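Local coordinates for adhesion and penetration protein autotransporter (Haemophilus influenzae, PDB 3SYJ) that promotes bacterial aggregation and adherence to host cells through its surface-displayed passenger domain, and is probably also a serine protease, at residues A[478-483]-A[499-504]; A[550-555]-A[573-578]; A[409-414]-A[428-433]; A[424-429]-A[449-454]. All blocks are in the same frame, centred on the assembly; numbering follows the deposited sequence.

Contact 1. Residues A[478-483]-A[499-504]; sequences GRLDLN and AMIVNH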
loop_
_atom_site.group_PDB
_atom_site.type_symbol
_atom_site.label_atom_id
_atom_site.label_comp_id
_atom_site.label_asym_id
_atom_site.label_seq_id
_atom_site.Cartn_x
_atom_site.Cartn_y
_atom_site.Cartn_z
ATOM N N GLY A 478 33.708 -21.962 22.652
ATOM C CA GLY A 478 33.429 -21.030 23.733
ATOM C C GLY A 478 33.204 -19.636 23.159
ATOM O O GLY A 478 33.079 -19.482 21.938
ATOM N N ARG A 479 33.167 -18.621 24.022
ATOM C CA ARG A 479 32.842 -17.258 23.575
ATOM C C ARG A 479 34.052 -16.353 23.533
ATOM O O ARG A 479 34.751 -16.188 24.531
ATOM C CB ARG A 479 31.760 -16.617 24.462
ATOM C CG ARG A 479 30.337 -17.040 24.123
ATOM C CD ARG A 479 29.306 -16.536 25.135
ATOM N NE ARG A 479 28.328 -17.578 25.445
ATOM C CZ ARG A 479 27.356 -17.956 24.622
ATOM N NH1 ARG A 479 27.220 -17.369 23.444
ATOM N NH2 ARG A 479 26.513 -18.912 24.970
ATOM N N LEU A 480 34.307 -15.780 22.369
ATOM C CA LEU A 480 35.251 -14.685 22.252
ATOM C C LEU A 480 34.416 -13.411 22.245
ATOM O O LEU A 480 33.723 -13.118 21.266
ATOM C CB LEU A 480 36.077 -14.798 20.967
ATOM C CG LEU A 480 36.927 -13.573 20.617
ATOM C CD1 LEU A 480 37.875 -13.232 21.757
ATOM C CD2 LEU A 480 37.702 -13.757 19.308
ATOM N N ASP A 481 34.449 -12.683 23.358
ATOM C CA ASP A 481 33.707 -11.429 23.492
ATOM C C ASP A 481 34.615 -10.251 23.168
ATOM O O ASP A 481 35.457 -9.861 23.977
ATOM C CB ASP A 481 33.122 -11.285 24.905
ATOM C CG ASP A 481 32.516 -9.906 25.152
ATOM O OD1 ASP A 481 32.081 -9.254 24.179
ATOM O OD2 ASP A 481 32.472 -9.474 26.326
ATOM N N LEU A 482 34.430 -9.696 21.974
ATOM C CA LEU A 482 35.233 -8.586 21.484
ATOM C C LEU A 482 35.085 -7.330 22.341
ATOM O O LEU A 482 35.933 -6.435 22.301
ATOM C CB LEU A 482 34.841 -8.274 20.044
ATOM C CG LEU A 482 35.004 -9.445 19.080
ATOM C CD1 LEU A 482 34.643 -8.984 17.702
ATOM C CD2 LEU A 482 36.435 -9.949 19.126
ATOM N N ASN A 483 33.994 -7.262 23.098
ATOM C CA ASN A 483 33.793 -6.183 24.048
ATOM C C ASN A 483 34.160 -4.828 23.463
ATOM O O ASN A 483 34.917 -4.070 24.069
ATOM C CB ASN A 483 34.616 -6.445 25.307
ATOM C CG ASN A 483 34.367 -5.414 26.396
ATOM O OD1 ASN A 483 33.312 -4.778 26.433
ATOM N ND2 ASN A 483 35.341 -5.246 27.290
ATOM N N ALA A 499 32.148 -22.693 18.551
ATOM C CA ALA A 499 32.862 -21.439 18.350
ATOM C C ALA A 499 31.886 -20.263 18.272
ATOM O O ALA A 499 30.991 -20.249 17.431
ATOM C CB ALA A 499 33.702 -21.510 17.093
ATOM N N MET A 500 32.058 -19.272 19.144
ATOM C CA MET A 500 31.211 -18.081 19.100
ATOM C C MET A 500 32.005 -16.799 19.190
ATOM O O MET A 500 32.813 -16.608 20.102
ATOM C CB MET A 500 30.154 -18.107 20.201
ATOM C CG MET A 500 29.164 -19.238 20.055
ATOM S SD MET A 500 27.963 -19.358 21.390
ATOM C CE MET A 500 27.315 -20.994 21.047
ATOM N N ILE A 501 31.774 -15.916 18.229
ATOM C CA ILE A 501 32.334 -14.580 18.296
ATOM C C ILE A 501 31.210 -13.596 18.554
ATOM O O ILE A 501 30.258 -13.518 17.779
ATOM C CB ILE A 501 33.102 -14.235 17.033
ATOM C CG1 ILE A 501 34.211 -15.277 16.832
ATOM C CG2 ILE A 501 33.658 -12.810 17.114
ATOM C CD1 ILE A 501 35.274 -14.858 15.856
ATOM N N VAL A 502 31.314 -12.867 19.663
ATOM C CA VAL A 502 30.238 -11.983 20.110
ATOM C C VAL A 502 30.769 -10.626 20.580
ATOM O O VAL A 502 31.980 -10.421 20.684
ATOM C CB VAL A 502 29.408 -12.623 21.263
ATOM C CG1 VAL A 502 28.903 -14.016 20.862
ATOM C CG2 VAL A 502 30.223 -12.692 22.546
ATOM N N ASN A 503 29.851 -9.701 20.841
ATOM C CA ASN A 503 30.186 -8.418 21.451
ATOM C C ASN A 503 29.164 -8.100 22.521
ATOM O O ASN A 503 28.052 -7.684 22.211
ATOM C CB ASN A 503 30.218 -7.292 20.413
ATOM C CG ASN A 503 30.496 -5.931 21.036
ATOM O OD1 ASN A 503 31.070 -5.846 22.121
ATOM N ND2 ASN A 503 30.098 -4.863 20.348
ATOM N N HIS A 504 29.536 -8.307 23.779
ATOM C CA HIS A 504 28.611 -8.056 24.875
ATOM C C HIS A 504 28.579 -6.594 25.298
ATOM O O HIS A 504 27.856 -6.233 26.220
ATOM C CB HIS A 504 28.939 -8.936 26.080
ATOM C CG HIS A 504 28.584 -10.377 25.884
ATOM N ND1 HIS A 504 29.178 -11.396 26.597
ATOM C CD2 HIS A 504 27.707 -10.968 25.039
ATOM C CE1 HIS A 504 28.669 -12.551 26.209
ATOM N NE2 HIS A 504 27.778 -12.321 25.262
#
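Asp481 reaches across to His504 and accepts its backbone N-H at OD1, 2.7 Å from His504 N and nearly straight. CG stands anti to the backbone N, beside the carbonyl carbon (chi1 172°). OD1 also takes the N-H of Asn483, two residues on, forming an Asx turn. The two donors come from opposite faces of the carboxylate plane, so a short, doubly accepting side chain suits the place where both strands end. The imidazole of His504 crosses the carboxylate obliquely; Val502 CG2 lies 3.7 Å above one face of the ring, toward its rim, and NE2 is hydrogen-bonded to Glu545. Upstream, residues 478-481 and 499-502 pair as parallel strands, two neighbouring rungs of the right-handed beta-helix that forms the stalk of this passenger domain. Leu480 N lies 2.8 Å from Met500 O and Val502 N 2.9 Å from Leu480 O, both bonds close to linear, and Leu482 N continues the series to Val502 O. On the face of Leu480 and Ile501 the packing is close and apolar. Ile501 CG2 meets Leu482 CD1 at 4.0 Å, and Phe473 lies against both Leu480 and Ile501; branched aliphatic side chains fill such an interior without needing polar partners. On the other face, the end carrying Arg479 and Met500 is only partly covered. These two long, flexible side chains run side by side in the same direction, Arg479 CG 4.1 Å from Met500 CB, and the guanidinium forms a salt bridge with Glu545, the residue that also holds His504.

Contact 2. Residues A[550-555]-A[573-578]; sequences KHNGRL and GTNLKG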
loop_
_atom_site.group_PDB
_atom_site.type_symbol
_atom_site.label_atom_id
_atom_site.label_comp_id
_atom_site.label_asym_id
_atom_site.label_seq_id
_atom_site.Cartn_x
_atom_site.Cartn_y
_atom_site.Cartn_z
ATOM N N LYS A 550 21.947 -12.793 27.507
ATOM C CA LYS A 550 23.210 -12.083 27.369
ATOM C C LYS A 550 23.036 -10.985 26.334
ATOM O O LYS A 550 22.169 -11.079 25.467
ATOM C CB LYS A 550 24.335 -13.040 26.973
ATOM C CG LYS A 550 24.659 -14.049 28.064
ATOM C CD LYS A 550 25.942 -14.821 27.788
ATOM C CE LYS A 550 26.290 -15.719 28.975
ATOM N NZ LYS A 550 27.622 -16.374 28.844
ATOM N N HIS A 551 23.850 -9.942 26.432
ATOM C CA HIS A 551 23.708 -8.801 25.538
ATOM C C HIS A 551 24.273 -9.054 24.130
ATOM O O HIS A 551 25.447 -9.389 23.958
ATOM C CB HIS A 551 24.309 -7.535 26.171
ATOM C CG HIS A 551 24.015 -6.281 25.403
ATOM N ND1 HIS A 551 22.731 -5.883 25.090
ATOM C CD2 HIS A 551 24.836 -5.339 24.877
ATOM C CE1 HIS A 551 22.775 -4.753 24.406
ATOM N NE2 HIS A 551 24.040 -4.398 24.268
ATOM N N ASN A 552 23.426 -8.892 23.121
ATOM C CA ASN A 552 23.876 -8.988 21.741
ATOM C C ASN A 552 24.263 -7.605 21.208
ATOM O O ASN A 552 23.477 -6.948 20.527
ATOM C CB ASN A 552 22.799 -9.643 20.867
ATOM C CG ASN A 552 23.325 -10.074 19.507
ATOM O OD1 ASN A 552 24.521 -10.305 19.336
ATOM N ND2 ASN A 552 22.427 -10.186 18.530
ATOM N N GLY A 553 25.479 -7.168 21.531
ATOM C CA GLY A 553 25.959 -5.858 21.126
ATOM C C GLY A 553 26.261 -5.768 19.643
ATOM O O GLY A 553 26.386 -6.794 18.970
ATOM N N ARG A 554 26.366 -4.545 19.130
ATOM C CA ARG A 554 26.588 -4.345 17.702
ATOM C C ARG A 554 27.845 -5.083 17.268
ATOM O O ARG A 554 28.903 -4.921 17.870
ATOM C CB ARG A 554 26.736 -2.858 17.343
ATOM C CG ARG A 554 25.698 -1.909 17.927
ATOM C CD ARG A 554 24.494 -1.706 17.012
ATOM N NE ARG A 554 24.849 -1.703 15.597
ATOM C CZ ARG A 554 23.969 -1.918 14.623
ATOM N NH1 ARG A 554 22.698 -2.146 14.926
ATOM N NH2 ARG A 554 24.355 -1.913 13.352
ATOM N N LEU A 555 27.721 -5.887 16.219
ATOM C CA LEU A 555 28.861 -6.603 15.668
ATOM C C LEU A 555 28.745 -6.679 14.143
ATOM O O LEU A 555 27.719 -7.098 13.612
ATOM C CB LEU A 555 28.955 -7.999 16.293
ATOM C CG LEU A 555 30.024 -8.976 15.794
ATOM C CD1 LEU A 555 31.409 -8.420 16.034
ATOM C CD2 LEU A 555 29.864 -10.318 16.489
ATOM N N GLY A 573 26.239 -20.221 12.119
ATOM C CA GLY A 573 25.162 -19.256 12.197
ATOM C C GLY A 573 25.608 -17.834 12.461
ATOM O O GLY A 573 26.726 -17.596 12.941
ATOM N N THR A 574 24.731 -16.890 12.124
ATOM C CA THR A 574 24.906 -15.496 12.512
ATOM C C THR A 574 23.633 -14.977 13.163
ATOM O O THR A 574 22.526 -15.299 12.732
ATOM C CB THR A 574 25.245 -14.563 11.320
ATOM O OG1 THR A 574 24.158 -14.547 10.385
ATOM C CG2 THR A 574 26.521 -14.999 10.623
ATOM N N ASN A 575 23.802 -14.179 14.212
ATOM C CA ASN A 575 22.703 -13.418 14.784
ATOM C C ASN A 575 23.180 -11.993 15.007
ATOM O O ASN A 575 23.296 -11.539 16.142
ATOM C CB ASN A 575 22.246 -14.030 16.104
ATOM C CG ASN A 575 20.957 -13.419 16.603
ATOM O OD1 ASN A 575 20.740 -13.285 17.810
ATOM N ND2 ASN A 575 20.090 -13.039 15.673
ATOM N N LEU A 576 23.462 -11.291 13.917
ATOM C CA LEU A 576 24.191 -10.034 14.000
ATOM C C LEU A 576 23.327 -8.802 14.128
ATOM O O LEU A 576 22.476 -8.532 13.283
ATOM C CB LEU A 576 25.106 -9.860 12.793
ATOM C CG LEU A 576 26.320 -10.779 12.764
ATOM C CD1 LEU A 576 27.026 -10.672 11.429
ATOM C CD2 LEU A 576 27.252 -10.435 13.898
ATOM N N LYS A 577 23.571 -8.047 15.190
ATOM C CA LYS A 577 23.087 -6.686 15.279
ATOM C C LYS A 577 24.147 -5.854 14.565
ATOM O O LYS A 577 25.050 -5.303 15.190
ATOM C CB LYS A 577 22.966 -6.270 16.737
ATOM C CG LYS A 577 21.607 -5.711 17.108
ATOM C CD LYS A 577 20.578 -6.828 17.273
ATOM C CE LYS A 577 19.183 -6.262 17.547
ATOM N NZ LYS A 577 18.282 -7.252 18.206
ATOM N N GLY A 578 24.048 -5.804 13.241
ATOM C CA GLY A 578 25.086 -5.239 12.408
ATOM C C GLY A 578 25.024 -5.870 11.034
ATOM O O GLY A 578 24.060 -6.562 10.704
HETATM O O HOH W 1 25.428 -8.773 17.061
HETATM O O HOH W 2 19.094 -9.746 18.896
#
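The guanidinium of Arg554 has Lys577 O above the centre of one face, 3.5 Å from the plane, with Gly578 N displaced toward the rim of that same face; the chain is bent at chi2 (-91°) and chi3. NH1 makes a salt bridge to Glu630. Glycine suits position 578, because a CB would collide with Leu555 O. Asn552 ND2 donates to Asn575 O at 2.9 Å, the acceptor lying close to the donor's amide plane. Asparagine supplies a donor and an acceptor on one short arm, for its OD1 accepts from Glu545 N. A water accepts from Lys577 N, 2.7 Å away, and lies within hydrogen-bonding distance of Asn552 OD1 and Gly553 O. Lys577 is the centre of an inverse gamma turn, and its O receives Leu555 N at 2.9 Å. On the buried side Leu576 CD2 packs on Leu555 CG at 3.7 Å, two leucines suited to the solenoid interior. Gln915 of the second subunit accepts a hydrogen bond from Asn552 N. The contact joins the loop leading into strand 555-559 to the loop between strands 567-575 and 579-582, with strand 510-514 packing on Leu555 and strand 622-629 on Leu576.

Contact 3. Residues A[409-414]-A[428-433]; sequences KGTLHV and DGKVIL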
loop_
_atom_site.group_PDB
_atom_site.type_symbol
_atom_site.label_atom_id
_atom_site.label_comp_id
_atom_site.label_asym_id
_atom_site.label_seq_id
_atom_site.Cartn_x
_atom_site.Cartn_y
_atom_site.Cartn_z
ATOM N N LYS A 409 33.935 -21.390 37.268
ATOM C CA LYS A 409 33.002 -20.440 36.678
ATOM C C LYS A 409 33.436 -18.986 36.866
ATOM O O LYS A 409 32.856 -18.090 36.263
ATOM C CB LYS A 409 31.604 -20.628 37.270
ATOM C CG LYS A 409 30.932 -21.948 36.929
ATOM C CD LYS A 409 29.593 -22.042 37.636
ATOM C CE LYS A 409 28.955 -23.402 37.429
ATOM N NZ LYS A 409 28.722 -23.676 35.979
ATOM N N GLY A 410 34.444 -18.754 37.704
ATOM C CA GLY A 410 34.883 -17.399 38.010
ATOM C C GLY A 410 35.734 -16.742 36.938
ATOM O O GLY A 410 36.012 -17.339 35.892
ATOM N N THR A 411 36.159 -15.509 37.215
ATOM C CA THR A 411 36.913 -14.691 36.263
ATOM C C THR A 411 38.416 -14.599 36.565
ATOM O O THR A 411 38.824 -14.484 37.716
ATOM C CB THR A 411 36.321 -13.268 36.181
ATOM O OG1 THR A 411 34.969 -13.345 35.710
ATOM C CG2 THR A 411 37.134 -12.394 35.244
ATOM N N LEU A 412 39.225 -14.665 35.515
ATOM C CA LEU A 412 40.663 -14.471 35.610
ATOM C C LEU A 412 40.953 -13.209 34.824
ATOM O O LEU A 412 40.879 -13.211 33.600
ATOM C CB LEU A 412 41.403 -15.627 34.937
ATOM C CG LEU A 412 42.689 -16.208 35.528
ATOM C CD1 LEU A 412 43.743 -16.373 34.435
ATOM C CD2 LEU A 412 43.231 -15.373 36.658
ATOM N N HIS A 413 41.264 -12.124 35.518
ATOM C CA HIS A 413 41.559 -10.865 34.850
ATOM C C HIS A 413 43.071 -10.758 34.639
ATOM O O HIS A 413 43.804 -10.396 35.548
ATOM C CB HIS A 413 41.007 -9.700 35.685
ATOM C CG HIS A 413 41.265 -8.346 35.104
ATOM N ND1 HIS A 413 41.628 -8.154 33.789
ATOM C CD2 HIS A 413 41.177 -7.110 35.652
ATOM C CE1 HIS A 413 41.773 -6.862 33.557
ATOM N NE2 HIS A 413 41.506 -6.206 34.671
ATOM N N VAL A 414 43.530 -11.098 33.441
ATOM C CA VAL A 414 44.964 -11.093 33.142
ATOM C C VAL A 414 45.488 -9.677 32.933
ATOM O O VAL A 414 45.010 -8.943 32.060
ATOM C CB VAL A 414 45.277 -11.935 31.892
ATOM C CG1 VAL A 414 46.768 -11.868 31.541
ATOM C CG2 VAL A 414 44.842 -13.361 32.117
ATOM N N ASP A 428 36.627 -22.960 31.303
ATOM C CA ASP A 428 35.426 -22.575 32.040
ATOM C C ASP A 428 35.520 -21.134 32.539
ATOM O O ASP A 428 36.614 -20.619 32.786
ATOM C CB ASP A 428 35.196 -23.537 33.217
ATOM C CG ASP A 428 33.760 -23.531 33.709
ATOM O OD1 ASP A 428 32.936 -22.772 33.150
ATOM O OD2 ASP A 428 33.451 -24.287 34.656
ATOM N N GLY A 429 34.373 -20.479 32.673
ATOM C CA GLY A 429 34.340 -19.138 33.230
ATOM C C GLY A 429 34.834 -18.083 32.259
ATOM O O GLY A 429 34.647 -18.203 31.050
ATOM N N LYS A 430 35.455 -17.036 32.791
ATOM C CA LYS A 430 35.888 -15.916 31.965
ATOM C C LYS A 430 37.336 -15.524 32.204
ATOM O O LYS A 430 37.816 -15.502 33.331
ATOM C CB LYS A 430 34.995 -14.697 32.179
ATOM C CG LYS A 430 35.220 -13.602 31.152
ATOM C CD LYS A 430 34.789 -12.236 31.669
ATOM C CE LYS A 430 33.282 -12.126 31.781
ATOM N NZ LYS A 430 32.916 -10.812 32.380
ATOM N N VAL A 431 38.028 -15.227 31.114
ATOM C CA VAL A 431 39.368 -14.684 31.169
ATOM C C VAL A 431 39.270 -13.351 30.466
ATOM O O VAL A 431 38.839 -13.284 29.311
ATOM C CB VAL A 431 40.358 -15.561 30.397
ATOM C CG1 VAL A 431 41.644 -14.802 30.120
ATOM C CG2 VAL A 431 40.627 -16.864 31.152
ATOM N N ILE A 432 39.637 -12.288 31.173
ATOM C CA ILE A 432 39.699 -10.955 30.586
ATOM C C ILE A 432 41.152 -10.655 30.250
ATOM O O ILE A 432 42.032 -10.814 31.094
ATOM C CB ILE A 432 39.171 -9.887 31.566
ATOM C CG1 ILE A 432 37.713 -10.181 31.938
ATOM C CG2 ILE A 432 39.307 -8.510 30.967
ATOM C CD1 ILE A 432 37.161 -9.276 33.031
ATOM N N LEU A 433 41.404 -10.242 29.013
ATOM C CA LEU A 433 42.758 -9.923 28.581
ATOM C C LEU A 433 43.028 -8.435 28.692
ATOM O O LEU A 433 42.428 -7.634 27.975
ATOM C CB LEU A 433 42.982 -10.354 27.135
ATOM C CG LEU A 433 42.700 -11.824 26.824
ATOM C CD1 LEU A 433 42.934 -12.086 25.344
ATOM C CD2 LEU A 433 43.582 -12.713 27.697
HETATM O O HOH W 3 31.256 -25.242 35.712
HETATM O O HOH W 4 30.163 -23.038 33.502
HETATM O O HOH W 5 33.121 -11.010 35.356
#
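Thr411 and Lys430 lie side by side and point the same way, Thr411 OG1 3.8 Å from Lys430 CB. Thr411 sets OG1 beside its own backbone N (chi1 -62°), so CG2 is the branch that turns to Ile432, meeting its CD1 at 3.8 Å. A beta-branched residue with one polar and one apolar arm fits a partly exposed face of this kind: OG1 shares a water with Lys430 NZ, while the methyl group joins the apolar packing. Lys430 CG stands anti to the backbone N, the chain then bends at chi3, and its NZ continues to Gln459. Ile432 is the hub of this face. Its CG2, anti to the backbone N, comes 3.7 Å from His413 ND1, obliquely to the ring, while its CG1 branch leads back to Thr411.

On the buried face Val414 CG2 approaches Val431 CG1 at 4.0 Å, and Leu412 CB touches Val431 CG2. Between the faces the backbones pair in parallel: Leu412 N donates to Lys430 O at 2.7 Å, and Lys430 N, Ile432 N and Val414 N complete the series. At the corner, Gly429 has a positive phi (75°), and a CB would strike Gly410 O and Lys409 C. Lys409 NZ stands 4.9 Å from Asp428 OD2, so these opposite charges meet through two bridging waters instead of directly. Strands 411-414 and 430-433 are consecutive rungs on one face of the beta-helix, flanked by strand 391-394 beyond the first and strand 455-460 beyond the second, while Lys406 of strand 403-407 packs on Leu412 and Val431 from inside.

Contact 4. Residues A[424-429]-A[449-454]; sequences ISVGDG and IGLVSG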
loop_
_atom_site.group_PDB
_atom_site.type_symbol
_atom_site.label_atom_id
_atom_site.label_comp_id
_atom_site.label_asym_id
_atom_site.label_seq_id
_atom_site.Cartn_x
_atom_site.Cartn_y
_atom_site.Cartn_z
ATOM N N ILE A 424 47.501 -20.280 26.933
ATOM C CA ILE A 424 46.378 -20.559 27.819
ATOM C C ILE A 424 45.291 -21.404 27.164
ATOM O O ILE A 424 45.021 -21.276 25.964
ATOM C CB ILE A 424 45.752 -19.253 28.353
ATOM C CG1 ILE A 424 44.670 -19.549 29.402
ATOM C CG2 ILE A 424 45.190 -18.433 27.204
ATOM C CD1 ILE A 424 44.342 -18.374 30.301
ATOM N N SER A 425 44.677 -22.277 27.959
ATOM C CA SER A 425 43.452 -22.958 27.541
ATOM C C SER A 425 42.319 -22.558 28.476
ATOM O O SER A 425 42.378 -22.808 29.680
ATOM C CB SER A 425 43.632 -24.478 27.543
ATOM O OG SER A 425 42.404 -25.130 27.285
ATOM N N VAL A 426 41.291 -21.930 27.922
ATOM C CA VAL A 426 40.182 -21.444 28.724
ATOM C C VAL A 426 39.022 -22.429 28.659
ATOM O O VAL A 426 38.262 -22.456 27.681
ATOM C CB VAL A 426 39.712 -20.063 28.230
ATOM C CG1 VAL A 426 38.616 -19.500 29.160
ATOM C CG2 VAL A 426 40.900 -19.112 28.118
ATOM N N GLY A 427 38.889 -23.243 29.700
ATOM C CA GLY A 427 37.886 -24.294 29.711
ATOM C C GLY A 427 36.566 -23.856 30.319
ATOM O O GLY A 427 35.500 -24.304 29.897
ATOM N N ASP A 428 36.627 -22.960 31.303
ATOM C CA ASP A 428 35.426 -22.575 32.040
ATOM C C ASP A 428 35.520 -21.134 32.539
ATOM O O ASP A 428 36.614 -20.619 32.786
ATOM C CB ASP A 428 35.196 -23.537 33.217
ATOM C CG ASP A 428 33.760 -23.531 33.709
ATOM O OD1 ASP A 428 32.936 -22.772 33.150
ATOM O OD2 ASP A 428 33.451 -24.287 34.656
ATOM N N GLY A 429 34.373 -20.479 32.673
ATOM C CA GLY A 429 34.340 -19.138 33.230
ATOM C C GLY A 429 34.834 -18.083 32.259
ATOM O O GLY A 429 34.647 -18.203 31.050
ATOM N N ILE A 449 46.103 -18.869 22.494
ATOM C CA ILE A 449 44.883 -18.859 23.307
ATOM C C ILE A 449 43.817 -19.765 22.695
ATOM O O ILE A 449 43.469 -19.617 21.525
ATOM C CB ILE A 449 44.302 -17.425 23.453
ATOM C CG1 ILE A 449 45.328 -16.474 24.077
ATOM C CG2 ILE A 449 43.022 -17.433 24.271
ATOM C CD1 ILE A 449 44.976 -15.001 23.901
ATOM N N GLY A 450 43.313 -20.712 23.483
ATOM C CA GLY A 450 42.256 -21.589 23.022
ATOM C C GLY A 450 41.030 -21.541 23.919
ATOM O O GLY A 450 41.145 -21.431 25.139
ATOM N N LEU A 451 39.852 -21.607 23.305
ATOM C CA LEU A 451 38.605 -21.800 24.035
ATOM C C LEU A 451 38.086 -23.226 23.791
ATOM O O LEU A 451 37.939 -23.645 22.639
ATOM C CB LEU A 451 37.567 -20.780 23.578
ATOM C CG LEU A 451 37.663 -19.378 24.177
ATOM C CD1 LEU A 451 36.977 -18.374 23.269
ATOM C CD2 LEU A 451 37.040 -19.376 25.566
ATOM N N VAL A 452 37.820 -23.967 24.870
ATOM C CA VAL A 452 37.355 -25.347 24.751
ATOM C C VAL A 452 36.266 -25.672 25.763
ATOM O O VAL A 452 36.224 -25.092 26.847
ATOM C CB VAL A 452 38.500 -26.374 24.913
ATOM C CG1 VAL A 452 39.509 -26.237 23.787
ATOM C CG2 VAL A 452 39.173 -26.221 26.268
ATOM N N SER A 453 35.396 -26.606 25.376
ATOM C CA SER A 453 34.321 -27.147 26.218
ATOM C C SER A 453 33.052 -26.309 26.221
ATOM O O SER A 453 32.071 -26.672 26.852
ATOM C CB SER A 453 34.724 -27.220 27.688
ATOM O OG SER A 453 34.284 -26.065 28.384
ATOM N N GLY A 454 33.077 -25.185 25.516
ATOM C CA GLY A 454 31.892 -24.365 25.363
ATOM C C GLY A 454 31.486 -23.602 26.616
ATOM O O GLY A 454 30.575 -22.788 26.568
#
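Gly450 gives its N-H to Ile424 O at 3.1 Å and receives Val426 N at its own O, 2.8 Å away and almost linear, both bonds made to the same strand. Val426 O in turn receives Val452 N at 3.2 Å. Three main-chain donors and three acceptors thus satisfy one another between parallel strands. Gly427 O lies 2.6 Å from Ser453 OG, a probable hydrogen bond although the hydroxyl proton is not settled; OG also meets Arg455 NE, and a small polar residue can reach from the corner to the carbonyl. Strands 423-427 and 449-452 are successive rungs on another face of the right-handed beta-helix, and both segments turn a corner just beyond, at 428-429 and 453-454. Inside, hydrocarbon takes over from hydrogen bonds: Ile424 CG2, set between the backbone N and the carbonyl carbon, packs 3.7 Å from Ile449 CG1, and Val426 CB meets Leu451 CD2 at 3.8 Å, the two side chains pointing the same way. Ser425 faces the other side of the sheet, with OG 3.6 Å from Val452 CG2, and this buried hydroxyl is satisfied by Thr126 OG1.

How the contacts relate
All four contacts join successive turns of the beta-helix, in the order 3 and 4, then 1, then 2 along the chain. Contacts 3 and 4 interlock: they share Asp428 and Gly429, the corner between strands 423-427 and 430-433, and their centres are about 10 Å apart, with Val431 touching Val426 and Leu433 touching Ile449 inside the coil. Centre to centre, contact 1 lies about 12 Å from contact 4, where Leu451 packs on the backbone of Arg479, and about 10 Å from contact 2, joined by Asn503 ND2 to Arg554 O. Contacts 2 and 3, centres about 22 Å apart, do not touch. Repeated rung pairing builds the elongated stalk, and contact 2 also meets the second subunit.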